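Local coordinates for putative branched-chain amino acid transport system substrate-binding protein (Rhodopseudomonas palustris, PDB 3TX6), which probably serves as the periplasmic solute-binding component of an ABC transporter that takes up lignin-derived aromatic acids such as p-coumaric acid, at residues Asn90-Pro101 / Arg108-Ile119. Sequence-based numbering, arbitrary orientation.
Sequences NEAQVPHIALAP and RAKWSVAMPQPI. With ENO (3-(4-hydroxy-phenyl)pyruvic acid), chain D.
Two donors converge on the carbonyl oxygen of Arg108: Asn90 ND2 reaches it at 3.1 Å from above the carbonyl plane, and Ser112 N closes the turn at 3.3 Å. In the same Asn90 amide OD1 accepts from the backbone Trp111 N at 3.0 Å, pinning the turn that leads into strand 112-114, while ND2 also bonds to Ser86 O one helical turn back. With CG anti to its carbonyl carbon (chi1 -66°), Trp111 lays its indole against the helix end, where Gln93 CA sits 3.7 Å from the five-membered ring centroid in a CH-pi contact. Pro95 CD packs beside CZ3, and one water accepts from both Trp111 NE1 and Gln93 NE2. Were this indole cut back to an alanine, Gln93 and Pro95 would probably lose the surface they rest on, and the water one of its donors. Further along the strand, His96 ND1 meets Ser112 OG in the plane of the imidazole (2.8 Å), and His96 NE2 bonds to Gly75 O, so both ring nitrogens are engaged and its rotation is fixed. Parallel pairing continues to Met115 N on Ala98 O, after which Pro101 and Pro116 pack together against the bound hydroxyphenylpyruvate. The two strands and the short helix 106-109 form a beta-alpha-beta unit at the sheet edge, strand 96-98 lying between strands 72-75 and 112-114, with helix 79-92 against the His96 face and helix 282-304 against Ile97 and Met115.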
loop_
_atom_site.group_PDB
_atom_site.type_symbol
_atom_site.label_atom_id
_atom_site.label_comp_id
_atom_site.label_asym_id
_atom_site.label_seq_id
_atom_site.Cartn_x
_atom_site.Cartn_y
_atom_site.Cartn_z
ATOM N N ASN A 90 14.290 -7.862 10.568
ATOM C CA ASN A 90 14.411 -9.252 10.934
ATOM C C ASN A 90 15.765 -9.618 11.523
ATOM O O ASN A 90 15.856 -10.520 12.362
ATOM C CB ASN A 90 14.048 -10.185 9.793
ATOM C CG ASN A 90 12.545 -10.314 9.621
ATOM O OD1 ASN A 90 11.917 -11.159 10.252
ATOM N ND2 ASN A 90 11.941 -9.414 8.809
ATOM N N GLU A 91 16.801 -8.915 11.130
ATOM C CA GLU A 91 18.144 -9.140 11.690
ATOM C C GLU A 91 18.273 -8.539 13.094
ATOM O O GLU A 91 18.802 -9.191 14.016
ATOM C CB GLU A 91 19.170 -8.533 10.733
ATOM C CG GLU A 91 20.602 -8.956 11.042
ATOM C CD GLU A 91 21.360 -8.103 12.011
ATOM O OE1 GLU A 91 20.816 -7.095 12.494
ATOM O OE2 GLU A 91 22.534 -8.448 12.298
ATOM N N ALA A 92 17.685 -7.351 13.275
ATOM C CA ALA A 92 17.755 -6.636 14.535
ATOM C C ALA A 92 16.679 -7.126 15.555
ATOM O O ALA A 92 16.717 -6.755 16.737
ATOM C CB ALA A 92 17.599 -5.133 14.320
ATOM N N GLN A 93 15.702 -7.871 15.070
ATOM C CA GLN A 93 14.595 -8.371 15.874
ATOM C C GLN A 93 13.689 -7.269 16.411
ATOM O O GLN A 93 13.452 -7.151 17.621
ATOM C CB GLN A 93 15.117 -9.301 17.004
ATOM C CG GLN A 93 16.045 -10.403 16.488
ATOM C CD GLN A 93 16.448 -11.304 17.619
ATOM O OE1 GLN A 93 17.404 -11.008 18.391
ATOM N NE2 GLN A 93 15.718 -12.377 17.767
ATOM N N VAL A 94 13.226 -6.447 15.486
ATOM C CA VAL A 94 12.361 -5.327 15.777
ATOM C C VAL A 94 11.093 -5.452 14.906
ATOM O O VAL A 94 11.180 -5.662 13.724
ATOM C CB VAL A 94 13.061 -3.991 15.481
ATOM C CG1 VAL A 94 12.106 -2.805 15.793
ATOM C CG2 VAL A 94 14.365 -3.881 16.274
ATOM N N PRO A 95 9.903 -5.278 15.519
ATOM C CA PRO A 95 8.685 -5.296 14.715
ATOM C C PRO A 95 8.741 -4.268 13.603
ATOM O O PRO A 95 9.098 -3.098 13.824
ATOM C CB PRO A 95 7.583 -4.960 15.717
ATOM C CG PRO A 95 8.143 -5.474 17.038
ATOM C CD PRO A 95 9.610 -5.199 16.963
ATOM N N HIS A 96 8.307 -4.697 12.428
ATOM C CA HIS A 96 8.274 -3.865 11.239
ATOM C C HIS A 96 6.900 -3.865 10.653
ATOM O O HIS A 96 6.353 -4.927 10.321
ATOM C CB HIS A 96 9.290 -4.439 10.230
ATOM C CG HIS A 96 9.167 -3.846 8.861
ATOM N ND1 HIS A 96 9.316 -4.587 7.720
ATOM C CD2 HIS A 96 8.908 -2.528 8.453
ATOM C CE1 HIS A 96 9.136 -3.780 6.656
ATOM N NE2 HIS A 96 8.879 -2.526 7.101
ATOM N N ILE A 97 6.315 -2.671 10.507
ATOM C CA ILE A 97 5.053 -2.535 9.796
ATOM C C ILE A 97 5.337 -1.894 8.423
ATOM O O ILE A 97 5.745 -0.714 8.327
ATOM C CB ILE A 97 4.028 -1.686 10.580
ATOM C CG1 ILE A 97 3.696 -2.340 11.908
ATOM C CG2 ILE A 97 2.780 -1.540 9.763
ATOM C CD1 ILE A 97 2.820 -1.511 12.859
ATOM N N ALA A 98 5.218 -2.713 7.379
ATOM C CA ALA A 98 5.472 -2.311 6.006
ATOM C C ALA A 98 4.363 -1.396 5.506
ATOM O O ALA A 98 3.185 -1.693 5.717
ATOM C CB ALA A 98 5.651 -3.540 5.104
ATOM N N LEU A 99 4.760 -0.374 4.734
ATOM C CA LEU A 99 3.813 0.570 4.130
ATOM C C LEU A 99 3.712 0.411 2.587
ATOM O O LEU A 99 3.024 1.196 1.938
ATOM C CB LEU A 99 4.140 2.003 4.553
ATOM C CG LEU A 99 4.173 2.296 6.052
ATOM C CD1 LEU A 99 4.506 3.786 6.328
ATOM C CD2 LEU A 99 2.896 1.873 6.801
ATOM N N ALA A 100 4.352 -0.629 2.046
ATOM C CA ALA A 100 4.254 -1.050 0.649
ATOM C C ALA A 100 4.142 -2.549 0.640
ATOM O O ALA A 100 4.602 -3.184 1.559
ATOM C CB ALA A 100 5.487 -0.649 -0.140
ATOM N N PRO A 101 3.395 -3.091 -0.333
ATOM C CA PRO A 101 3.336 -4.539 -0.399
ATOM C C PRO A 101 4.789 -5.030 -0.681
ATOM O O PRO A 101 5.655 -4.309 -1.215
ATOM C CB PRO A 101 2.286 -4.816 -1.458
ATOM C CG PRO A 101 2.132 -3.596 -2.232
ATOM C CD PRO A 101 2.719 -2.449 -1.462
ATOM N N ARG A 108 11.466 -13.170 6.084
ATOM C CA ARG A 108 10.961 -11.857 6.493
ATOM C C ARG A 108 9.767 -11.920 7.441
ATOM O O ARG A 108 9.377 -10.907 8.025
ATOM C CB ARG A 108 10.583 -11.120 5.235
ATOM C CG ARG A 108 11.749 -10.782 4.339
ATOM C CD ARG A 108 11.307 -10.214 2.992
ATOM N NE ARG A 108 12.493 -10.199 2.128
ATOM C CZ ARG A 108 12.475 -10.301 0.821
ATOM N NH1 ARG A 108 11.319 -10.429 0.190
ATOM N NH2 ARG A 108 13.627 -10.292 0.147
ATOM N N ALA A 109 9.133 -13.074 7.531
ATOM C CA ALA A 109 7.813 -13.168 8.168
ATOM C C ALA A 109 7.828 -12.992 9.663
ATOM O O ALA A 109 6.823 -12.569 10.226
ATOM C CB ALA A 109 7.105 -14.480 7.846
ATOM N N LYS A 110 8.915 -13.339 10.335
ATOM C CA LYS A 110 8.865 -13.306 11.790
ATOM C C LYS A 110 8.614 -11.902 12.314
ATOM O O LYS A 110 7.796 -11.734 13.174
ATOM C CB LYS A 110 10.135 -13.867 12.396
ATOM C CG LYS A 110 10.053 -13.958 13.913
ATOM C CD LYS A 110 11.184 -14.753 14.530
ATOM C CE LYS A 110 11.140 -14.675 16.065
ATOM N NZ LYS A 110 12.129 -15.498 16.828
ATOM N N TRP A 111 9.323 -10.903 11.779
ATOM C CA TRP A 111 9.256 -9.536 12.327
ATOM C C TRP A 111 8.488 -8.544 11.494
ATOM O O TRP A 111 8.251 -7.458 11.973
ATOM C CB TRP A 111 10.641 -9.025 12.662
ATOM C CG TRP A 111 11.256 -9.800 13.776
ATOM C CD1 TRP A 111 12.152 -10.855 13.676
ATOM C CD2 TRP A 111 11.002 -9.619 15.189
ATOM N NE1 TRP A 111 12.466 -11.301 14.931
ATOM C CE2 TRP A 111 11.769 -10.628 15.878
ATOM C CE3 TRP A 111 10.202 -8.760 15.922
ATOM C CZ2 TRP A 111 11.770 -10.730 17.268
ATOM C CZ3 TRP A 111 10.207 -8.862 17.326
ATOM C CH2 TRP A 111 10.965 -9.851 17.978
ATOM N N SER A 112 8.052 -8.912 10.271
ATOM C CA SER A 112 7.336 -7.987 9.387
ATOM C C SER A 112 5.879 -8.383 9.190
ATOM O O SER A 112 5.566 -9.539 8.982
ATOM C CB SER A 112 7.980 -7.911 7.990
ATOM O OG SER A 112 9.303 -7.381 8.047
ATOM N N VAL A 113 5.029 -7.362 9.255
ATOM C CA VAL A 113 3.672 -7.416 8.753
ATOM C C VAL A 113 3.512 -6.282 7.731
ATOM O O VAL A 113 4.340 -5.379 7.671
ATOM C CB VAL A 113 2.625 -7.263 9.869
ATOM C CG1 VAL A 113 2.693 -8.452 10.831
ATOM C CG2 VAL A 113 2.724 -5.937 10.621
ATOM N N ALA A 114 2.417 -6.311 6.980
ATOM C CA ALA A 114 2.158 -5.291 5.947
ATOM C C ALA A 114 0.782 -4.644 6.084
ATOM O O ALA A 114 -0.197 -5.330 6.278
ATOM C CB ALA A 114 2.342 -5.867 4.568
HETATM N N MSE A 115 0.731 -3.332 5.916
HETATM C CA MSE A 115 -0.539 -2.622 5.877
HETATM C C MSE A 115 -1.221 -2.678 4.510
HETATM O O MSE A 115 -2.433 -2.846 4.443
HETATM C CB MSE A 115 -0.352 -1.197 6.380
HETATM C CG MSE A 115 0.287 -1.186 7.772
HETATM SE SE MSE A 115 -0.639 -2.333 9.118
HETATM C CE MSE A 115 -2.209 -1.199 9.177
ATOM N N PRO A 116 -0.485 -2.487 3.401
ATOM C CA PRO A 116 -1.181 -2.534 2.090
ATOM C C PRO A 116 -1.835 -3.874 1.810
ATOM O O PRO A 116 -1.360 -4.920 2.256
ATOM C CB PRO A 116 -0.076 -2.233 1.082
ATOM C CG PRO A 116 0.925 -1.460 1.876
ATOM C CD PRO A 116 0.928 -2.176 3.220
ATOM N N GLN A 117 -2.942 -3.833 1.070
ATOM C CA GLN A 117 -3.587 -5.019 0.646
ATOM C C GLN A 117 -2.626 -5.905 -0.174
ATOM O O GLN A 117 -1.894 -5.411 -1.018
ATOM C CB GLN A 117 -4.807 -4.693 -0.209
ATOM C CG GLN A 117 -5.918 -3.961 0.553
ATOM C CD GLN A 117 -5.690 -2.470 0.743
ATOM O OE1 GLN A 117 -4.716 -1.919 0.236
ATOM N NE2 GLN A 117 -6.624 -1.798 1.450
ATOM N N PRO A 118 -2.638 -7.230 0.091
ATOM C CA PRO A 118 -1.827 -8.138 -0.700
ATOM C C PRO A 118 -2.276 -8.182 -2.126
ATOM O O PRO A 118 -3.470 -8.010 -2.427
ATOM C CB PRO A 118 -1.995 -9.480 0.013
ATOM C CG PRO A 118 -3.311 -9.413 0.673
ATOM C CD PRO A 118 -3.487 -7.949 1.055
ATOM N N ILE A 119 -1.324 -8.326 -3.024
ATOM C CA ILE A 119 -1.639 -8.335 -4.438
ATOM C C ILE A 119 -2.789 -9.282 -4.815
ATOM O O ILE A 119 -3.635 -8.856 -5.572
ATOM C CB ILE A 119 -0.384 -8.561 -5.291
ATOM C CG1 ILE A 119 0.360 -7.247 -5.571
ATOM C CG2 ILE A 119 -0.690 -9.224 -6.648
ATOM C CD1 ILE A 119 0.809 -6.506 -4.349
HETATM O O4 ENO D . 4.684 -0.986 -3.514
HETATM C C9 ENO D . 2.281 1.119 -2.319
HETATM C C8 ENO D . 1.192 1.001 -1.481
HETATM C C7 ENO D . 0.029 0.331 -1.895
HETATM C C6 ENO D . 0.036 -0.292 -3.128
HETATM C C5 ENO D . 1.119 -0.165 -3.992
HETATM C C4 ENO D . 2.271 0.534 -3.590
HETATM O O3 ENO D . -1.028 0.221 -1.001
HETATM C C3 ENO D . 3.422 0.738 -4.534
HETATM C C2 ENO D . 4.585 -0.174 -4.449
HETATM C C1 ENO D . 5.651 0.013 -5.423
HETATM O O2 ENO D . 6.660 -0.715 -5.325
HETATM O O1 ENO D . 5.549 0.881 -6.341
HETATM O O HOH W 1 14.306 -13.407 15.718
#